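Local coordinates for protein N-acetylglucosamine-6-phosphate deacetylase (Mycobacterium smegmatis, PDB 6FV4) that probably catalyses the metal-dependent removal of the acetyl group from N-acetylglucosamine-6-phosphate, a step of amino-sugar metabolism, at residues His72-Gly77 against Gly148-Val153; Gly78-Ala83 against Ala284-Gly289; His136-Trp141 against Gly223-Asn228; Val308-Val311 against Thr316-Gly319. The protein carries 1 engineered substitution. All coordinates share one frame; numbering follows the deposited sequence. Where two conformers were deposited one is given.

Interaction 1: residues His72-Gly77 against Gly148-Val153. With ZN (zinc ion), chain H; CD (cadmium ion), chain J.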
loop_
_atom_site.group_PDB
_atom_site.type_symbol
_atom_site.label_atom_id
_atom_site.label_comp_id
_atom_site.label_asym_id
_atom_site.label_seq_id
_atom_site.Cartn_x
_atom_site.Cartn_y
_atom_site.Cartn_z
ATOM N N HIS B 72 2.629 -22.531 -4.173
ATOM C CA HIS B 72 3.969 -22.425 -3.598
ATOM C C HIS B 72 3.927 -23.177 -2.269
ATOM O O HIS B 72 3.438 -22.642 -1.272
ATOM C CB HIS B 72 4.367 -20.961 -3.430
ATOM C CG HIS B 72 5.702 -20.743 -2.771
ATOM N ND1 HIS B 72 6.362 -19.538 -2.826
ATOM C CD2 HIS B 72 6.484 -21.562 -2.028
ATOM C CE1 HIS B 72 7.497 -19.625 -2.153
ATOM N NE2 HIS B 72 7.597 -20.848 -1.663
ATOM N N LEU B 73 4.424 -24.410 -2.275
ATOM C CA LEU B 73 4.516 -25.202 -1.057
ATOM C C LEU B 73 5.587 -26.263 -1.243
ATOM O O LEU B 73 5.896 -26.670 -2.368
ATOM C CB LEU B 73 3.191 -25.859 -0.678
ATOM C CG LEU B 73 2.654 -26.944 -1.596
ATOM C CD1 LEU B 73 1.704 -27.842 -0.804
ATOM C CD2 LEU B 73 1.941 -26.310 -2.773
ATOM N N HIS B 74 6.134 -26.714 -0.112
ATOM C CA HIS B 74 7.288 -27.606 -0.106
ATOM C C HIS B 74 6.963 -29.012 0.346
ATOM O O HIS B 74 7.723 -29.936 0.037
ATOM C CB HIS B 74 8.391 -27.021 0.794
ATOM C CG HIS B 74 8.914 -25.719 0.290
ATOM N ND1 HIS B 74 9.905 -25.636 -0.664
ATOM C CD2 HIS B 74 8.542 -24.444 0.561
ATOM C CE1 HIS B 74 10.141 -24.365 -0.944
ATOM N NE2 HIS B 74 9.331 -23.623 -0.208
ATOM N N GLY B 75 5.850 -29.201 1.043
ATOM C CA GLY B 75 5.465 -30.541 1.426
ATOM C C GLY B 75 4.367 -30.506 2.458
ATOM O O GLY B 75 3.623 -29.526 2.562
ATOM N N GLY B 76 4.283 -31.581 3.218
ATOM C CA GLY B 76 3.290 -31.710 4.259
ATOM C C GLY B 76 3.054 -33.157 4.614
ATOM O O GLY B 76 3.437 -34.082 3.889
ATOM N N GLY B 77 2.416 -33.355 5.765
ATOM C CA GLY B 77 2.151 -34.692 6.260
ATOM C C GLY B 77 3.395 -35.562 6.362
ATOM O O GLY B 77 3.305 -36.788 6.266
ATOM N N GLY B 148 14.527 -16.808 6.275
ATOM C CA GLY B 148 13.790 -17.373 5.169
ATOM C C GLY B 148 14.678 -17.983 4.105
ATOM O O GLY B 148 14.200 -18.823 3.327
ATOM N N ALA B 149 15.951 -17.581 4.046
ATOM C CA ALA B 149 16.892 -18.182 3.111
ATOM C C ALA B 149 16.918 -19.693 3.301
ATOM O O ALA B 149 16.868 -20.195 4.426
ATOM C CB ALA B 149 18.291 -17.592 3.312
ATOM N N HIS B 150 16.983 -20.418 2.189
ATOM C CA HIS B 150 16.816 -21.876 2.215
ATOM C C HIS B 150 18.166 -22.571 2.353
ATOM O O HIS B 150 18.434 -23.213 3.374
ATOM C CB HIS B 150 16.052 -22.334 0.973
ATOM C CG HIS B 150 14.658 -21.795 0.905
ATOM N ND1 HIS B 150 13.780 -21.871 1.967
ATOM C CD2 HIS B 150 13.999 -21.149 -0.087
ATOM C CE1 HIS B 150 12.636 -21.295 1.630
ATOM N NE2 HIS B 150 12.738 -20.861 0.384
ATOM N N GLN B 151 19.017 -22.463 1.329
ATOM C CA GLN B 151 20.405 -22.934 1.399
ATOM C C GLN B 151 21.291 -21.945 0.650
ATOM O O GLN B 151 21.676 -22.175 -0.505
ATOM C CB GLN B 151 20.535 -24.357 0.843
ATOM C CG GLN B 151 21.973 -24.905 0.854
ATOM C CD GLN B 151 22.410 -25.395 2.226
ATOM O OE1 GLN B 151 23.605 -25.496 2.518
ATOM N NE2 GLN B 151 21.438 -25.700 3.077
ATOM N N PRO B 152 21.635 -20.816 1.287
ATOM C CA PRO B 152 22.319 -19.728 0.559
ATOM C C PRO B 152 23.739 -20.042 0.084
ATOM O O PRO B 152 24.254 -19.291 -0.755
ATOM C CB PRO B 152 22.324 -18.560 1.568
ATOM C CG PRO B 152 21.975 -19.157 2.888
ATOM C CD PRO B 152 21.148 -20.377 2.608
ATOM N N VAL B 153 24.398 -21.100 0.562
ATOM C CA VAL B 153 25.739 -21.347 0.031
ATOM C C VAL B 153 25.689 -21.893 -1.396
ATOM O O VAL B 153 26.699 -21.846 -2.108
ATOM C CB VAL B 153 26.563 -22.276 0.950
ATOM C CG1 VAL B 153 27.000 -21.530 2.209
ATOM C CG2 VAL B 153 25.792 -23.542 1.303
HETATM ZN ZN ZN H . 9.142 -21.553 -0.394
HETATM CD CD CD J . 11.243 -18.804 0.547
HETATM O O HOH W 1 11.615 -18.123 3.021
#
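His-74 and His-150 stand at the nearest approach of two backbones that never meet: their CA atoms are 11.4 Å apart, too far for main-chain pairing between 72-77 and 148-153. The chain turns a corner at His-72 and is strand again at Gly-75 and Gly-76, whereas 148-153 is an irregular loop. The two imidazoles reach into the gap, His-74 NE2 coming to 4.4 Å from His-150 NE2. The rings are oblique, planes at 59°, and each of these nitrogens binds a different metal. His-72 NE2 and His-74 NE2 both bind the zinc at 2.1 Å, and the zinc lies in the span between the segments. The spacing is the His-X-His motif of the amidohydrolase superfamily, carried where the first strand of the (beta/alpha)8 barrel ends; Leu-73, between the two ligands, packs on Phe-81 and Thr-282 instead. A hydrogen bond from His-72 ND1 to Glu-253 fixes the rotation of that ring. From the loop, His-150 NE2 binds the cadmium at 2.5 Å while staying 3.7 Å from the zinc. Gly-148 O lies over one face of the His-150 ring and accepts a 2.7 Å hydrogen bond from water 1, itself a cadmium ligand with a metal-to-oxygen distance of 2.6 Å. Glu-138 is shared by both metals, and His-204 and His-225 also bind the cadmium.

Interaction 2: residues Gly78-Ala83 against Ala284-Gly289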
loop_
_atom_site.group_PDB
_atom_site.type_symbol
_atom_site.label_atom_id
_atom_site.label_comp_id
_atom_site.label_asym_id
_atom_site.label_seq_id
_atom_site.Cartn_x
_atom_site.Cartn_y
_atom_site.Cartn_z
ATOM N N GLY B 78 4.564 -34.940 6.530
ATOM C CA GLY B 78 5.815 -35.659 6.602
ATOM C C GLY B 78 6.563 -35.830 5.290
ATOM O O GLY B 78 7.710 -36.283 5.313
ATOM N N GLY B 79 5.970 -35.475 4.152
ATOM C CA GLY B 79 6.632 -35.602 2.864
ATOM C C GLY B 79 7.222 -34.290 2.375
ATOM O O GLY B 79 6.598 -33.239 2.478
ATOM N N ASN B 80 8.431 -34.367 1.841
ATOM C CA ASN B 80 9.088 -33.251 1.163
ATOM C C ASN B 80 9.035 -33.475 -0.342
ATOM O O ASN B 80 9.446 -34.540 -0.821
ATOM C CB ASN B 80 10.549 -33.135 1.606
ATOM C CG ASN B 80 10.742 -32.175 2.762
ATOM O OD1 ASN B 80 10.463 -30.976 2.639
ATOM N ND2 ASN B 80 11.233 -32.692 3.892
ATOM N N PHE B 81 8.545 -32.477 -1.092
ATOM C CA PHE B 81 8.634 -32.577 -2.551
ATOM C C PHE B 81 10.082 -32.660 -3.019
ATOM O O PHE B 81 10.372 -33.357 -3.999
ATOM C CB PHE B 81 7.922 -31.402 -3.232
ATOM C CG PHE B 81 6.433 -31.418 -3.060
ATOM C CD1 PHE B 81 5.698 -32.546 -3.364
ATOM C CD2 PHE B 81 5.768 -30.298 -2.571
ATOM C CE1 PHE B 81 4.326 -32.563 -3.190
ATOM C CE2 PHE B 81 4.397 -30.302 -2.408
ATOM C CZ PHE B 81 3.669 -31.427 -2.706
ATOM N N SER B 82 11.013 -32.001 -2.314
ATOM C CA SER B 82 12.426 -32.088 -2.684
ATOM C C SER B 82 12.984 -33.514 -2.635
ATOM O O SER B 82 14.062 -33.752 -3.193
ATOM C CB SER B 82 13.265 -31.183 -1.783
ATOM O OG SER B 82 13.190 -31.615 -0.439
ATOM N N ALA B 83 12.292 -34.458 -1.983
ATOM C CA ALA B 83 12.682 -35.865 -2.051
ATOM C C ALA B 83 12.434 -36.456 -3.434
ATOM O O ALA B 83 13.171 -37.353 -3.871
ATOM C CB ALA B 83 11.917 -36.672 -0.999
ATOM N N ALA B 284 3.998 -24.250 2.645
ATOM C CA ALA B 284 3.961 -25.274 3.683
ATOM C C ALA B 284 5.182 -26.182 3.628
ATOM O O ALA B 284 5.596 -26.625 2.553
ATOM C CB ALA B 284 2.705 -26.125 3.535
ATOM N N MET B 285 5.763 -26.463 4.796
ATOM C CA MET B 285 6.870 -27.409 4.834
ATOM C C MET B 285 6.374 -28.773 5.300
ATOM O O MET B 285 5.199 -28.963 5.631
ATOM C CB MET B 285 8.029 -26.895 5.701
ATOM C CG MET B 285 7.688 -26.477 7.112
ATOM S SD MET B 285 7.710 -27.797 8.330
ATOM C CE MET B 285 9.327 -28.529 8.063
ATOM N N ALA B 286 7.284 -29.759 5.258
ATOM C CA ALA B 286 6.888 -31.155 5.386
ATOM C C ALA B 286 6.207 -31.487 6.704
ATOM O O ALA B 286 5.474 -32.477 6.758
ATOM C CB ALA B 286 8.102 -32.075 5.183
ATOM N N ALA B 287 6.389 -30.686 7.759
ATOM C CA ALA B 287 5.729 -31.001 9.023
ATOM C C ALA B 287 4.278 -30.542 9.075
ATOM O O ALA B 287 3.587 -30.849 10.049
ATOM C CB ALA B 287 6.488 -30.384 10.197
ATOM N N THR B 288 3.809 -29.817 8.063
ATOM C CA THR B 288 2.425 -29.361 8.031
ATOM C C THR B 288 1.452 -30.517 8.216
ATOM O O THR B 288 1.546 -31.542 7.534
ATOM C CB THR B 288 2.154 -28.656 6.701
ATOM O OG1 THR B 288 3.107 -27.598 6.532
ATOM C CG2 THR B 288 0.731 -28.079 6.675
ATOM N N GLY B 289 0.516 -30.346 9.151
ATOM C CA GLY B 289 -0.533 -31.320 9.390
ATOM C C GLY B 289 -0.156 -32.492 10.270
ATOM O O GLY B 289 -0.983 -33.396 10.457
HETATM O O HOH W 2 10.030 -28.977 4.217
#
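Asn-80 carries its amide to Ala-286 through a chi1 of -93°, away from any staggered position, and a chi2 of -62°. The flat side of the amide then lies over the methyl: Ala-286 CB is 3.4 Å from Asn-80 ND2, and CG and OD1 of the same amide are scarcely farther. Gly-79 O also touches the methyl, 3.3 Å from Ala-286 CB, so the methyl meets a carbonyl oxygen and an amide face that come from directions roughly at right angles. The backbone supplies the direct polar bond, Gly-78 N to Ala-286 O at 2.6 Å, with the donor near the extension of the carbonyl (C=O...N angle 162°). Ala-286 is presented by a type I beta turn from Met-285 to Thr-288, in which Met-285 O accepts both from Thr-288 N at 2.9 Å and from Thr-288 OG1 at 2.7 Å. The contact joins short strand 79-80, which follows the metal-bearing strand 63-76, to the loop after barrel strand 278-281; segment 284-289 begins just after the engineered Ala-283. Water 2 adds a second link, donating to Asn-80 OD1 at 2.6 Å and accepting from Ala-286 N at 3.0 Å. Both main-chain polar atoms of Ala-286 are thereby engaged, so between these two segments the polar links run through its peptide groups, and its methyl supplies the apolar part.

Interaction 3: residues His136-Trp141 against Gly223-Asn228. With CD (cadmium ion), chain J; ZN (zinc ion), chain H.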
loop_
_atom_site.group_PDB
_atom_site.type_symbol
_atom_site.label_atom_id
_atom_site.label_comp_id
_atom_site.label_asym_id
_atom_site.label_seq_id
_atom_site.Cartn_x
_atom_site.Cartn_y
_atom_site.Cartn_z
ATOM N N HIS B 136 7.783 -25.476 -9.094
ATOM C CA HIS B 136 8.286 -24.140 -8.843
ATOM C C HIS B 136 9.718 -24.268 -8.349
ATOM O O HIS B 136 9.972 -24.956 -7.352
ATOM C CB HIS B 136 7.400 -23.438 -7.813
ATOM C CG HIS B 136 7.995 -22.202 -7.214
ATOM N ND1 HIS B 136 7.734 -21.822 -5.915
ATOM C CD2 HIS B 136 8.790 -21.235 -7.734
ATOM C CE1 HIS B 136 8.365 -20.694 -5.648
ATOM N NE2 HIS B 136 9.000 -20.304 -6.737
ATOM N N LEU B 137 10.651 -23.624 -9.041
ATOM C CA LEU B 137 12.043 -23.604 -8.595
ATOM C C LEU B 137 12.255 -22.343 -7.772
ATOM O O LEU B 137 12.451 -21.253 -8.322
ATOM C CB LEU B 137 13.000 -23.655 -9.777
ATOM C CG LEU B 137 12.717 -24.785 -10.774
ATOM C CD1 LEU B 137 13.702 -24.687 -11.918
ATOM C CD2 LEU B 137 12.797 -26.124 -10.081
ATOM N N GLU B 138 12.200 -22.488 -6.448
ATOM C CA GLU B 138 12.531 -21.389 -5.536
ATOM C C GLU B 138 14.015 -21.475 -5.187
ATOM O O GLU B 138 14.421 -21.859 -4.087
ATOM C CB GLU B 138 11.666 -21.428 -4.290
ATOM C CG GLU B 138 11.869 -20.149 -3.446
ATOM C CD GLU B 138 11.005 -20.101 -2.231
ATOM O OE1 GLU B 138 10.696 -21.175 -1.710
ATOM O OE2 GLU B 138 10.646 -18.987 -1.794
ATOM N N GLY B 139 14.828 -21.108 -6.174
ATOM C CA GLY B 139 16.251 -21.331 -6.120
ATOM C C GLY B 139 16.681 -22.125 -7.341
ATOM O O GLY B 139 15.871 -22.803 -7.980
ATOM N N PRO B 140 17.970 -22.081 -7.675
ATOM C CA PRO B 140 19.092 -21.527 -6.910
ATOM C C PRO B 140 19.505 -20.102 -7.277
ATOM O O PRO B 140 20.489 -19.598 -6.738
ATOM C CB PRO B 140 20.228 -22.488 -7.269
ATOM C CG PRO B 140 19.957 -22.773 -8.714
ATOM C CD PRO B 140 18.446 -22.788 -8.882
ATOM N N TRP B 141 18.782 -19.460 -8.185
ATOM C CA TRP B 141 19.200 -18.153 -8.689
ATOM C C TRP B 141 18.669 -17.012 -7.825
ATOM O O TRP B 141 18.067 -16.027 -8.283
ATOM C CB TRP B 141 18.780 -18.048 -10.144
ATOM C CG TRP B 141 19.315 -19.264 -10.860
ATOM C CD1 TRP B 141 20.622 -19.635 -10.955
ATOM C CD2 TRP B 141 18.561 -20.283 -11.528
ATOM N NE1 TRP B 141 20.738 -20.804 -11.662
ATOM C CE2 TRP B 141 19.489 -21.228 -12.027
ATOM C CE3 TRP B 141 17.197 -20.488 -11.765
ATOM C CZ2 TRP B 141 19.096 -22.357 -12.736
ATOM C CZ3 TRP B 141 16.805 -21.598 -12.468
ATOM C CH2 TRP B 141 17.757 -22.530 -12.955
ATOM N N GLY B 223 5.347 -11.962 -7.497
ATOM C CA GLY B 223 6.202 -11.735 -6.344
ATOM C C GLY B 223 6.143 -12.921 -5.398
ATOM O O GLY B 223 5.071 -13.270 -4.898
ATOM N N THR B 224 7.300 -13.578 -5.198
ATOM C CA THR B 224 7.401 -14.705 -4.267
ATOM C C THR B 224 7.341 -14.213 -2.827
ATOM O O THR B 224 8.159 -13.381 -2.430
ATOM C CB THR B 224 8.712 -15.476 -4.476
ATOM O OG1 THR B 224 8.840 -15.845 -5.847
ATOM C CG2 THR B 224 8.738 -16.724 -3.629
ATOM N N HIS B 225 6.443 -14.820 -2.034
ATOM C CA HIS B 225 5.989 -14.406 -0.705
ATOM C C HIS B 225 6.441 -13.001 -0.301
ATOM O O HIS B 225 7.419 -12.828 0.444
ATOM C CB HIS B 225 6.380 -15.429 0.377
ATOM C CG HIS B 225 7.828 -15.833 0.365
ATOM N ND1 HIS B 225 8.855 -14.943 0.148
ATOM C CD2 HIS B 225 8.412 -17.034 0.583
ATOM C CE1 HIS B 225 10.011 -15.572 0.232
ATOM N NE2 HIS B 225 9.769 -16.837 0.516
ATOM N N LEU B 226 5.716 -12.011 -0.821
ATOM C CA LEU B 226 5.963 -10.595 -0.575
ATOM C C LEU B 226 6.280 -10.323 0.886
ATOM O O LEU B 226 5.598 -10.826 1.779
ATOM C CB LEU B 226 4.734 -9.780 -0.990
ATOM C CG LEU B 226 5.037 -8.314 -1.283
ATOM C CD1 LEU B 226 5.660 -8.151 -2.639
ATOM C CD2 LEU B 226 3.762 -7.467 -1.195
ATOM N N PHE B 227 7.336 -9.530 1.100
ATOM C CA PHE B 227 7.882 -9.076 2.378
ATOM C C PHE B 227 8.788 -10.113 3.038
ATOM O O PHE B 227 9.692 -9.742 3.798
ATOM C CB PHE B 227 6.771 -8.648 3.351
ATOM C CG PHE B 227 6.171 -7.301 3.027
ATOM C CD1 PHE B 227 6.809 -6.125 3.422
ATOM C CD2 PHE B 227 4.989 -7.214 2.303
ATOM C CE1 PHE B 227 6.257 -4.873 3.124
ATOM C CE2 PHE B 227 4.435 -5.973 1.993
ATOM C CZ PHE B 227 5.072 -4.794 2.405
ATOM N N ASN B 228 8.573 -11.400 2.778
ATOM C CA ASN B 228 9.461 -12.424 3.335
ATOM C C ASN B 228 10.667 -12.613 2.433
ATOM O O ASN B 228 10.532 -12.663 1.208
ATOM C CB ASN B 228 8.741 -13.760 3.516
ATOM C CG ASN B 228 7.588 -13.664 4.474
ATOM O OD1 ASN B 228 6.443 -13.971 4.123
ATOM N ND2 ASN B 228 7.870 -13.214 5.691
HETATM CD CD CD J . 11.243 -18.804 0.547
HETATM ZN ZN ZN H . 9.142 -21.553 -0.394
HETATM O O HOH W 1 11.615 -18.123 3.021
#
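Glu-138 OE2 is bound to the cadmium at 2.4 Å and has His-225 and Thr-224 against it from the other segment. The 3.3 Å between Glu-138 OE2 and His-225 NE2 is no hydrogen bond: both atoms are ligands of the same ion, the imidazole nitrogen at 2.5 Å from the cadmium. Their side chains cross at about a right angle, with carboxylate and ring planes 53° apart. An extended glutamate chain (chi1 -171°, chi2 178°) carries the carboxylate far enough into the site to serve two metals, and Glu-138 OE1 binds the zinc at 2.1 Å. This bridging carboxylate defines a binuclear centre; the cadmium occupies the position where a second zinc has been seen in this protein. The His-225 ring is sandwiched, Asn-228 CB over one face toward its rim, Thr-224 CG2 over the centre of the other. The same Thr-224 methyl is 3.5 Å from Glu-138 OE2 and approaches the His-136 ring at its edge. Hydrogen bonds to Thr-178 tie His-136 NE2 and Thr-224 OG1 together behind the ligands. A type II turn runs from the ligand His-225 to Asn-228, a predicted substrate-binding residue, and Arg-235 of the second subunit packs on Phe-227 and Asn-228. Strand 134-138 lies between parallel barrel strands 104-109 and 174-179; strand 222-223, which leads into the loop, lies between 199-202 and 251-255.

Interaction 4: residues Val308-Val311 against Thr316-Gly319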
loop_
_atom_site.group_PDB
_atom_site.type_symbol
_atom_site.label_atom_id
_atom_site.label_comp_id
_atom_site.label_asym_id
_atom_site.label_seq_id
_atom_site.Cartn_x
_atom_site.Cartn_y
_atom_site.Cartn_z
ATOM N N VAL B 308 3.425 -25.958 15.720
ATOM C CA VAL B 308 4.531 -25.138 15.229
ATOM C C VAL B 308 5.767 -26.018 15.114
ATOM O O VAL B 308 6.158 -26.679 16.086
ATOM C CB VAL B 308 4.803 -23.947 16.159
ATOM C CG1 VAL B 308 5.992 -23.137 15.655
ATOM C CG2 VAL B 308 3.552 -23.070 16.295
ATOM N N ALA B 309 6.391 -26.021 13.941
ATOM C CA ALA B 309 7.544 -26.874 13.684
ATOM C C ALA B 309 8.839 -26.131 14.007
ATOM O O ALA B 309 9.023 -24.985 13.584
ATOM C CB ALA B 309 7.547 -27.338 12.224
ATOM N N ARG B 310 9.732 -26.784 14.760
ATOM C CA ARG B 310 11.053 -26.243 15.057
ATOM C C ARG B 310 12.092 -27.337 14.863
ATOM O O ARG B 310 11.807 -28.529 15.035
ATOM C CB ARG B 310 11.153 -25.694 16.488
ATOM C CG ARG B 310 10.380 -24.407 16.731
ATOM C CD ARG B 310 10.333 -24.085 18.211
ATOM N NE ARG B 310 9.668 -22.812 18.478
ATOM C CZ ARG B 310 8.369 -22.684 18.729
ATOM N NH1 ARG B 310 7.583 -23.753 18.759
ATOM N NH2 ARG B 310 7.859 -21.483 18.954
ATOM N N VAL B 311 13.305 -26.939 14.498
ATOM C CA VAL B 311 14.368 -27.932 14.425
ATOM C C VAL B 311 14.693 -28.377 15.846
ATOM O O VAL B 311 14.786 -27.555 16.766
ATOM C CB VAL B 311 15.591 -27.385 13.671
ATOM C CG1 VAL B 311 15.187 -26.939 12.272
ATOM C CG2 VAL B 311 16.237 -26.245 14.409
ATOM N N THR B 316 14.320 -22.371 16.798
ATOM C CA THR B 316 14.194 -21.765 15.482
ATOM C C THR B 316 13.065 -22.419 14.692
ATOM O O THR B 316 13.054 -23.641 14.489
ATOM C CB THR B 316 15.514 -21.879 14.722
ATOM O OG1 THR B 316 16.029 -23.202 14.867
ATOM C CG2 THR B 316 16.532 -20.888 15.267
ATOM N N ILE B 317 12.121 -21.594 14.246
ATOM C CA ILE B 317 10.967 -22.074 13.496
ATOM C C ILE B 317 11.411 -22.525 12.108
ATOM O O ILE B 317 12.139 -21.813 11.405
ATOM C CB ILE B 317 9.898 -20.973 13.431
ATOM C CG1 ILE B 317 9.470 -20.601 14.849
ATOM C CG2 ILE B 317 8.704 -21.414 12.598
ATOM C CD1 ILE B 317 8.270 -19.690 14.923
ATOM N N ALA B 318 10.974 -23.719 11.705
ATOM C CA ALA B 318 11.433 -24.342 10.471
ATOM C C ALA B 318 10.553 -24.012 9.264
ATOM O O ALA B 318 10.620 -24.722 8.252
ATOM C CB ALA B 318 11.521 -25.859 10.647
ATOM N N GLY B 319 9.722 -22.976 9.352
ATOM C CA GLY B 319 8.929 -22.513 8.233
ATOM C C GLY B 319 7.438 -22.626 8.492
ATOM O O GLY B 319 6.983 -22.984 9.582
HETATM O O HOH W 3 5.514 -23.736 11.842
#
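Arg-310 and Ile-317 form a single antiparallel bridge of the non-hydrogen-bonded kind, setting 316-319 beside strand 308-311, the outer strand of a three-stranded antiparallel sheet. The evidence is the flanking pair of bonds: Ala-318 N to Ala-309 O at 3.0 Å, nearly straight at 172°, and a weaker one from Val-311 N to Thr-316 O at 3.3 Å. With its chain extended from CG to NE, Arg-310 runs alongside Ile-317, Arg-310 NE coming 4.3 Å from Ile-317 CG1, and its NE also makes a weak bond to Asp-315 O. On this same side Val-308 and Ile-317 cross obliquely, meeting through Val-308 CG1 and Ile-317 CD1 at 4.2 Å. Ala-309, Val-311 and Ala-318 instead all touch Ile-302 of the adjoining strand. There Val-311 turns one methyl to Ala-318, CG1 to CB at 4.2 Å, and the other to the Thr-316 hydroxyl. Ile-317, Ala-318 and Gly-319 are predicted substrate-binding residues, and the bridge sets them beside strand 308-311. Where direct pairing stops, water 3 accepts from Ala-309 N at 3.2 Å and donates to Gly-319 O at 2.8 Å.

Interactions 1 and 3 are two sides of one metal centre, sharing zinc, cadmium and water 1, yet the touching residues are wholly buried in interaction 3 and only partly so in interaction 1. Neither has a direct hydrogen bond between its segments: in interaction 3 a shared cadmium joins them, while in interaction 1 each segment holds its own metal and Glu-138 links the two. Interaction 2 is partly buried and relies on peptide groups. It continues from interaction 1 through probable His-74 N to Ala-284 O and Gly-77 N to Thr-288 O bonds. Interaction 4, near the surface, is a single antiparallel bridge between an edge strand and a loop, reaching interaction 2 where Met-285 and Ala-287 pack on Ala-309.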